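Flavohemoprotein (Vibrio cholerae O1 biovar El Tor, PDB 4EH1) probably detoxifies nitric oxide by converting it to nitrate with O2 and NAD(P)H, this chain being its FAD- and NAD(P)H-binding reductase domain. Local coordinates at residues 110-123 with 136-149. Sequence-based numbering, arbitrary orientation.
Sequences YVERERPVVLISAG and LAKQNKSGVTYLYA
Val-117 to Ala-122 and Val-144 to Ala-149 pair in register as adjacent parallel strands, their axes 4.7 Å apart and inclined by 11°. They are the two strands of a right-handed beta-alpha-beta crossover through helix 126-138, central in the parallel sheet of the NAD(P)H-binding domain of this ferredoxin reductase-like module. Seven backbone hydrogen bonds join the two segments, donated alternately by one and the other, from Val-117 N to Gly-143 O through to Gly-123 N to Ala-149 O. Gly-123 begins the glycine-rich turn that probably binds NADP(+).

Val-118, Ile-120, Thr-145 and Leu-147 share one face of the sheet. There Leu-147 CD1 touches both Val-118 CG1 (3.9 Å) and Ile-120 CG1 (4.0 Å), which lie to the same side of it. The other face, bearing Leu-119 and Tyr-146, is covered by helix 126-138, where both side chains touch Leu-133.

Before the first strand, the loop meets the end of that helix, which closes in a Schellman motif with Asn-140 as C-prime residue. Leu-136 CD2 sits over one face of the Tyr-110 ring, 3.8 Å from its centroid. Lys-141, its chain bent at chi2 (78°), brings NZ to the syn lone pair of Glu-112 OE1 in a salt bridge and to Arg-115 O from above the carbonyl plane. Glu-114 N also binds OE1, while Tyr-110 OH donates to Glu-112 OE2 (2.5 Å), so both carboxylate oxygens are held; water 1 links OE2 to Gln-139 OE1.

At the opposite end, Tyr-148 has its CG anti to the backbone N (chi1 -174°), and the ring runs past Ser-121 toward the turn. Gly-123 O lies in the plane of that ring at its edge and accepts a hydrogen bond from Tyr-148 OH at 2.7 Å.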
ATOM      1  N   TYR A 110      -9.656  25.268  -1.635  1.00 27.64           N
ATOM      2  CA  TYR A 110     -11.005  25.546  -1.231  1.00 24.79           C
ATOM      3  C   TYR A 110     -11.054  26.820  -0.371  1.00 29.92           C
ATOM      4  O   TYR A 110     -10.252  27.006   0.548  1.00 31.84           O
ATOM      5  CB  TYR A 110     -11.571  24.366  -0.453  1.00 21.99           C
ATOM      6  CG  TYR A 110     -12.929  24.671   0.085  1.00 27.96           C
ATOM      7  CD1 TYR A 110     -14.034  24.579  -0.734  1.00 28.17           C
ATOM      8  CD2 TYR A 110     -13.104  25.091   1.392  1.00 29.70           C
ATOM      9  CE1 TYR A 110     -15.265  24.872  -0.293  1.00 32.71           C
ATOM     10  CE2 TYR A 110     -14.367  25.388   1.865  1.00 38.43           C
ATOM     11  CZ  TYR A 110     -15.450  25.274   1.001  1.00 38.57           C
ATOM     12  OH  TYR A 110     -16.743  25.547   1.405  1.00 38.05           O
ATOM     13  N   VAL A 111     -12.012  27.688  -0.657  1.00 28.61           N
ATOM     14  CA  VAL A 111     -12.234  28.854   0.207  1.00 29.27           C
ATOM     15  C   VAL A 111     -13.694  28.839   0.652  1.00 34.03           C
ATOM     16  O   VAL A 111     -14.603  28.708  -0.182  1.00 34.48           O
ATOM     17  CB  VAL A 111     -11.905  30.150  -0.509  1.00 36.59           C
ATOM     18  CG1 VAL A 111     -12.370  31.360   0.322  1.00 37.76           C
ATOM     19  CG2 VAL A 111     -10.411  30.213  -0.802  1.00 28.28           C
ATOM     20  N   GLU A 112     -13.915  28.911   1.963  1.00 34.06           N
ATOM     21  CA  GLU A 112     -15.274  28.871   2.511  1.00 30.72           C
ATOM     22  C   GLU A 112     -16.044  30.128   2.119  1.00 31.20           C
ATOM     23  O   GLU A 112     -15.670  31.257   2.465  1.00 35.36           O
ATOM     24  CB  GLU A 112     -15.268  28.703   4.040  1.00 32.28           C
ATOM     25  CG  GLU A 112     -16.685  28.475   4.625  1.00 37.25           C
ATOM     26  CD  GLU A 112     -17.462  27.366   3.870  1.00 47.40           C
ATOM     27  OE1 GLU A 112     -18.570  27.623   3.327  1.00 41.75           O
ATOM     28  OE2 GLU A 112     -16.954  26.227   3.809  1.00 47.04           O
ATOM     29  N   ARG A 113     -17.131  29.929   1.389  1.00 33.68           N
ATOM     30  CA  ARG A 113     -17.946  31.067   0.983  1.00 39.65           C
ATOM     31  C   ARG A 113     -19.423  30.849   1.295  1.00 39.25           C
ATOM     32  O   ARG A 113     -20.285  31.607   0.820  1.00 33.74           O
ATOM     33  CB  ARG A 113     -17.752  31.345  -0.515  1.00 42.98           C
ATOM     34  CG  ARG A 113     -16.340  31.791  -0.894  1.00 42.57           C
ATOM     35  CD  ARG A 113     -16.297  32.342  -2.315  1.00 45.64           C
ATOM     36  NE  ARG A 113     -14.927  32.565  -2.789  1.00 47.37           N
ATOM     37  CZ  ARG A 113     -14.124  31.587  -3.216  1.00 47.40           C
ATOM     38  NH1 ARG A 113     -14.552  30.324  -3.218  1.00 46.73           N
ATOM     39  NH2 ARG A 113     -12.898  31.864  -3.635  1.00 48.15           N
ATOM     40  N   GLU A 114     -19.710  29.814   2.088  1.00 30.18           N
ATOM     41  CA  GLU A 114     -21.081  29.499   2.486  1.00 30.70           C
ATOM     42  C   GLU A 114     -21.960  29.261   1.282  1.00 33.25           C
ATOM     43  O   GLU A 114     -23.118  29.644   1.272  1.00 36.33           O
ATOM     44  CB  GLU A 114     -21.662  30.609   3.391  1.00 32.99           C
ATOM     45  CG  GLU A 114     -21.075  30.551   4.798  1.00 35.43           C
ATOM     46  CD  GLU A 114     -21.665  31.557   5.781  1.00 58.01           C
ATOM     47  OE1 GLU A 114     -22.825  31.984   5.571  1.00 67.88           O
ATOM     48  OE2 GLU A 114     -20.961  31.904   6.777  1.00 61.24           O
ATOM     49  N   ARG A 115     -21.384  28.656   0.254  1.00 33.91           N
ATOM     50  CA  ARG A 115     -22.153  28.240  -0.912  1.00 35.53           C
ATOM     51  C   ARG A 115     -22.183  26.728  -0.925  1.00 32.56           C
ATOM     52  O   ARG A 115     -21.331  26.090  -0.331  1.00 31.99           O
ATOM     53  CB  ARG A 115     -21.474  28.714  -2.200  1.00 33.39           C
ATOM     54  CG  ARG A 115     -21.394  30.229  -2.377  1.00 31.88           C
ATOM     55  CD  ARG A 115     -20.397  30.538  -3.489  1.00 32.10           C
ATOM     56  NE  ARG A 115     -20.300  31.954  -3.758  1.00 38.77           N
ATOM     57  CZ  ARG A 115     -19.316  32.537  -4.442  1.00 45.17           C
ATOM     58  NH1 ARG A 115     -18.327  31.812  -4.949  1.00 47.94           N
ATOM     59  NH2 ARG A 115     -19.324  33.858  -4.620  1.00 41.85           N
ATOM     60  N   PRO A 116     -23.162  26.151  -1.620  1.00 27.45           N
ATOM     61  CA  PRO A 116     -23.088  24.713  -1.887  1.00 29.86           C
ATOM     62  C   PRO A 116     -21.836  24.435  -2.722  1.00 32.96           C
ATOM     63  O   PRO A 116     -21.377  25.291  -3.483  1.00 31.84           O
ATOM     64  CB  PRO A 116     -24.359  24.424  -2.683  1.00 25.07           C
ATOM     65  CG  PRO A 116     -25.242  25.570  -2.464  1.00 29.19           C
ATOM     66  CD  PRO A 116     -24.392  26.758  -2.141  1.00 29.21           C
ATOM     67  N   VAL A 117     -21.288  23.241  -2.564  1.00 29.09           N
ATOM     68  CA  VAL A 117     -19.981  22.935  -3.118  1.00 28.31           C
ATOM     69  C   VAL A 117     -20.048  21.715  -4.029  1.00 32.10           C
ATOM     70  O   VAL A 117     -20.540  20.652  -3.610  1.00 28.59           O
ATOM     71  CB  VAL A 117     -18.946  22.675  -1.971  1.00 28.50           C
ATOM     72  CG1 VAL A 117     -17.670  22.063  -2.521  1.00 25.75           C
ATOM     73  CG2 VAL A 117     -18.614  23.963  -1.280  1.00 27.85           C
ATOM     74  N   VAL A 118     -19.571  21.870  -5.273  1.00 26.98           N
ATOM     75  CA  VAL A 118     -19.448  20.718  -6.168  1.00 24.66           C
ATOM     76  C   VAL A 118     -17.971  20.389  -6.445  1.00 26.61           C
ATOM     77  O   VAL A 118     -17.194  21.251  -6.862  1.00 26.99           O
ATOM     78  CB  VAL A 118     -20.293  20.885  -7.475  1.00 24.84           C
ATOM     79  CG1 VAL A 118     -20.222  19.634  -8.325  1.00 24.91           C
ATOM     80  CG2 VAL A 118     -21.765  21.129  -7.142  1.00 21.97           C
ATOM     81  N   LEU A 119     -17.578  19.152  -6.166  1.00 22.91           N
ATOM     82  CA  LEU A 119     -16.216  18.710  -6.458  1.00 23.29           C
ATOM     83  C   LEU A 119     -16.305  17.747  -7.650  1.00 31.61           C
ATOM     84  O   LEU A 119     -17.081  16.788  -7.625  1.00 23.95           O
ATOM     85  CB  LEU A 119     -15.596  17.974  -5.264  1.00 21.15           C
ATOM     86  CG  LEU A 119     -15.672  18.683  -3.909  1.00 27.98           C
ATOM     87  CD1 LEU A 119     -14.968  17.886  -2.822  1.00 28.23           C
ATOM     88  CD2 LEU A 119     -15.088  20.103  -4.017  1.00 26.47           C
ATOM     89  N   ILE A 120     -15.493  18.004  -8.671  1.00 26.55           N
ATOM     90  CA  ILE A 120     -15.497  17.234  -9.900  1.00 28.47           C
ATOM     91  C   ILE A 120     -14.071  16.889 -10.273  1.00 26.04           C
ATOM     92  O   ILE A 120     -13.221  17.767 -10.429  1.00 26.17           O
ATOM     93  CB  ILE A 120     -16.087  18.046 -11.074  1.00 29.35           C
ATOM     94  CG1 ILE A 120     -17.446  18.641 -10.680  1.00 29.32           C
ATOM     95  CG2 ILE A 120     -16.193  17.168 -12.351  1.00 20.23           C
ATOM     96  CD1 ILE A 120     -18.084  19.539 -11.769  1.00 25.09           C
ATOM     97  N   SER A 121     -13.807  15.608 -10.445  1.00 20.44           N
ATOM     98  CA  SER A 121     -12.474  15.198 -10.860  1.00 23.71           C
ATOM     99  C   SER A 121     -12.496  13.875 -11.603  1.00 26.37           C
ATOM    100  O   SER A 121     -13.503  13.161 -11.574  1.00 28.27           O
ATOM    101  CB  SER A 121     -11.564  15.070  -9.635  1.00 24.49           C
ATOM    102  OG  SER A 121     -12.126  14.167  -8.702  1.00 27.35           O
ATOM    103  N   ALA A 122     -11.357  13.559 -12.227  1.00 20.91           N
ATOM    104  CA  ALA A 122     -11.143  12.316 -12.956  1.00 23.04           C
ATOM    105  C   ALA A 122      -9.771  11.742 -12.671  1.00 28.02           C
ATOM    106  O   ALA A 122      -8.774  12.470 -12.627  1.00 30.02           O
ATOM    107  CB  ALA A 122     -11.270  12.543 -14.480  1.00 20.38           C
ATOM    108  N   GLY A 123      -9.712  10.431 -12.525  1.00 27.74           N
ATOM    109  CA  GLY A 123      -8.434   9.775 -12.344  1.00 32.94           C
ATOM    110  C   GLY A 123      -7.738  10.311 -11.099  1.00 28.98           C
ATOM    111  O   GLY A 123      -8.308  10.319 -10.018  1.00 27.42           O
ATOM    112  N   LEU A 136     -13.724  19.547   4.716  1.00 33.35           N
ATOM    113  CA  LEU A 136     -15.137  19.888   4.842  1.00 31.30           C
ATOM    114  C   LEU A 136     -15.816  18.971   5.845  1.00 28.70           C
ATOM    115  O   LEU A 136     -16.762  19.379   6.487  1.00 27.99           O
ATOM    116  CB  LEU A 136     -15.836  19.814   3.478  1.00 23.18           C
ATOM    117  CG  LEU A 136     -15.299  20.812   2.437  1.00 28.11           C
ATOM    118  CD1 LEU A 136     -16.073  20.691   1.103  1.00 34.42           C
ATOM    119  CD2 LEU A 136     -15.354  22.249   2.908  1.00 27.73           C
ATOM    120  N   ALA A 137     -15.332  17.730   5.973  1.00 27.16           N
ATOM    121  CA  ALA A 137     -15.898  16.794   6.949  1.00 29.22           C
ATOM    122  C   ALA A 137     -15.623  17.309   8.363  1.00 33.98           C
ATOM    123  O   ALA A 137     -16.525  17.407   9.202  1.00 36.85           O
ATOM    124  CB  ALA A 137     -15.299  15.418   6.783  1.00 26.70           C
ATOM    125  N   LYS A 138     -14.362  17.642   8.591  1.00 28.49           N
ATOM    126  CA  LYS A 138     -13.893  18.232   9.828  1.00 32.37           C
ATOM    127  C   LYS A 138     -14.720  19.469  10.219  1.00 33.54           C
ATOM    128  O   LYS A 138     -15.042  19.663  11.386  1.00 33.61           O
ATOM    129  CB  LYS A 138     -12.407  18.575   9.667  1.00 36.94           C
ATOM    130  CG  LYS A 138     -11.769  19.251  10.857  1.00 53.08           C
ATOM    131  CD  LYS A 138     -10.273  19.468  10.633  1.00 66.59           C
ATOM    132  CE  LYS A 138      -9.527  18.161  10.335  1.00 68.54           C
ATOM    133  NZ  LYS A 138      -8.028  18.342  10.395  1.00 68.28           N
ATOM    134  N   GLN A 139     -15.076  20.282   9.227  1.00 34.79           N
ATOM    135  CA  GLN A 139     -15.816  21.524   9.442  1.00 34.75           C
ATOM    136  C   GLN A 139     -17.324  21.356   9.412  1.00 31.47           C
ATOM    137  O   GLN A 139     -18.063  22.341   9.475  1.00 32.32           O
ATOM    138  CB  GLN A 139     -15.362  22.591   8.431  1.00 33.61           C
ATOM    139  CG  GLN A 139     -13.934  23.015   8.707  1.00 36.10           C
ATOM    140  CD  GLN A 139     -13.311  23.825   7.594  1.00 42.35           C
ATOM    141  OE1 GLN A 139     -13.955  24.135   6.590  1.00 43.51           O
ATOM    142  NE2 GLN A 139     -12.044  24.173   7.765  1.00 42.67           N
ATOM    143  N   ASN A 140     -17.776  20.115   9.322  1.00 26.17           N
ATOM    144  CA  ASN A 140     -19.209  19.830   9.251  1.00 34.78           C
ATOM    145  C   ASN A 140     -19.972  20.581   8.184  1.00 30.45           C
ATOM    146  O   ASN A 140     -21.100  21.008   8.401  1.00 30.93           O
ATOM    147  CB  ASN A 140     -19.836  20.112  10.614  1.00 37.46           C
ATOM    148  CG  ASN A 140     -19.332  19.174  11.651  1.00 47.71           C
ATOM    149  OD1 ASN A 140     -19.336  17.961  11.437  1.00 45.28           O
ATOM    150  ND2 ASN A 140     -18.864  19.716  12.782  1.00 57.09           N
ATOM    151  N   LYS A 141     -19.352  20.737   7.022  1.00 30.48           N
ATOM    152  CA  LYS A 141     -19.955  21.482   5.944  1.00 32.25           C
ATOM    153  C   LYS A 141     -21.119  20.678   5.399  1.00 35.25           C
ATOM    154  O   LYS A 141     -21.014  19.475   5.218  1.00 32.57           O
ATOM    155  CB  LYS A 141     -18.908  21.691   4.847  1.00 36.68           C
ATOM    156  CG  LYS A 141     -19.430  22.243   3.540  1.00 35.29           C
ATOM    157  CD  LYS A 141     -19.672  23.735   3.630  1.00 35.29           C
ATOM    158  CE  LYS A 141     -19.921  24.306   2.238  1.00 33.02           C
ATOM    159  NZ  LYS A 141     -20.465  25.699   2.325  1.00 31.34           N
ATOM    160  N   SER A 142     -22.242  21.324   5.146  1.00 30.60           N
ATOM    161  CA  SER A 142     -23.325  20.625   4.478  1.00 29.10           C
ATOM    162  C   SER A 142     -23.432  21.087   2.996  1.00 31.78           C
ATOM    163  O   SER A 142     -22.799  22.064   2.586  1.00 33.27           O
ATOM    164  CB  SER A 142     -24.626  20.862   5.247  1.00 34.70           C
ATOM    165  OG  SER A 142     -25.149  22.117   4.899  1.00 39.44           O
ATOM    166  N   GLY A 143     -24.207  20.377   2.192  1.00 32.39           N
ATOM    167  CA  GLY A 143     -24.390  20.741   0.792  1.00 32.67           C
ATOM    168  C   GLY A 143     -23.170  20.461  -0.091  1.00 30.90           C
ATOM    169  O   GLY A 143     -22.748  21.311  -0.881  1.00 34.07           O
ATOM    170  N   VAL A 144     -22.605  19.270   0.045  1.00 22.67           N
ATOM    171  CA  VAL A 144     -21.454  18.869  -0.773  1.00 24.41           C
ATOM    172  C   VAL A 144     -21.830  17.753  -1.774  1.00 29.26           C
ATOM    173  O   VAL A 144     -22.448  16.754  -1.397  1.00 29.84           O
ATOM    174  CB  VAL A 144     -20.244  18.419   0.092  1.00 26.97           C
ATOM    175  CG1 VAL A 144     -19.043  18.043  -0.804  1.00 21.94           C
ATOM    176  CG2 VAL A 144     -19.825  19.526   1.076  1.00 22.45           C
ATOM    177  N   THR A 145     -21.480  17.961  -3.045  1.00 28.51           N
ATOM    178  CA  THR A 145     -21.640  16.952  -4.090  1.00 28.46           C
ATOM    179  C   THR A 145     -20.264  16.557  -4.666  1.00 28.27           C
ATOM    180  O   THR A 145     -19.453  17.408  -5.053  1.00 30.81           O
ATOM    181  CB  THR A 145     -22.540  17.461  -5.240  1.00 27.07           C
ATOM    182  OG1 THR A 145     -23.812  17.837  -4.723  1.00 27.77           O
ATOM    183  CG2 THR A 145     -22.764  16.355  -6.292  1.00 23.77           C
ATOM    184  N   TYR A 146     -19.999  15.264  -4.722  1.00 23.74           N
ATOM    185  CA  TYR A 146     -18.743  14.776  -5.251  1.00 19.99           C
ATOM    186  C   TYR A 146     -18.979  14.020  -6.577  1.00 20.65           C
ATOM    187  O   TYR A 146     -19.696  13.018  -6.617  1.00 21.68           O
ATOM    188  CB  TYR A 146     -18.148  13.847  -4.218  1.00 24.66           C
ATOM    189  CG  TYR A 146     -16.806  13.240  -4.549  1.00 25.50           C
ATOM    190  CD1 TYR A 146     -16.719  11.948  -5.072  1.00 21.84           C
ATOM    191  CD2 TYR A 146     -15.620  13.931  -4.287  1.00 28.58           C
ATOM    192  CE1 TYR A 146     -15.500  11.366  -5.356  1.00 21.37           C
ATOM    193  CE2 TYR A 146     -14.387  13.359  -4.575  1.00 26.84           C
ATOM    194  CZ  TYR A 146     -14.337  12.068  -5.098  1.00 26.32           C
ATOM    195  OH  TYR A 146     -13.127  11.480  -5.373  1.00 21.04           O
ATOM    196  N   LEU A 147     -18.392  14.501  -7.662  1.00 21.85           N
ATOM    197  CA  LEU A 147     -18.577  13.852  -8.968  1.00 21.54           C
ATOM    198  C   LEU A 147     -17.217  13.352  -9.447  1.00 27.31           C
ATOM    199  O   LEU A 147     -16.260  14.129  -9.532  1.00 26.03           O
ATOM    200  CB  LEU A 147     -19.194  14.812  -9.988  1.00 24.72           C
ATOM    201  CG  LEU A 147     -20.477  15.578  -9.594  1.00 25.51           C
ATOM    202  CD1 LEU A 147     -20.868  16.562 -10.679  1.00 23.41           C
ATOM    203  CD2 LEU A 147     -21.643  14.664  -9.314  1.00 23.80           C
ATOM    204  N   TYR A 148     -17.137  12.057  -9.749  1.00 21.77           N
ATOM    205  CA  TYR A 148     -15.859  11.401 -10.019  1.00 23.61           C
ATOM    206  C   TYR A 148     -15.943  10.493 -11.265  1.00 23.96           C
ATOM    207  O   TYR A 148     -16.907   9.724 -11.426  1.00 23.38           O
ATOM    208  CB  TYR A 148     -15.408  10.566  -8.801  1.00 23.93           C
ATOM    209  CG  TYR A 148     -14.010   9.973  -8.979  1.00 26.15           C
ATOM    210  CD1 TYR A 148     -12.915  10.796  -9.218  1.00 26.72           C
ATOM    211  CD2 TYR A 148     -13.796   8.589  -8.960  1.00 25.27           C
ATOM    212  CE1 TYR A 148     -11.629  10.269  -9.425  1.00 27.25           C
ATOM    213  CE2 TYR A 148     -12.505   8.039  -9.175  1.00 24.36           C
ATOM    214  CZ  TYR A 148     -11.436   8.891  -9.382  1.00 26.88           C
ATOM    215  OH  TYR A 148     -10.169   8.389  -9.560  1.00 31.39           O
ATOM    216  N   ALA A 149     -14.946  10.597 -12.141  1.00 22.21           N
ATOM    217  CA  ALA A 149     -14.853   9.727 -13.317  1.00 23.62           C
ATOM    218  C   ALA A 149     -13.528   8.968 -13.307  1.00 23.71           C
ATOM    219  O   ALA A 149     -12.471   9.543 -13.097  1.00 25.24           O
ATOM    220  CB  ALA A 149     -15.001  10.542 -14.611  1.00 25.13           C
TER
HETATM  221  O   HOH W   1     -16.295  24.826   5.916  1.00 35.54           O
HETATM  222  O   HOH W   2     -23.671  20.536  -3.855  1.00 27.60           O
HETATM  223  O   HOH W   3     -14.320  14.836  -7.349  1.00 27.89           O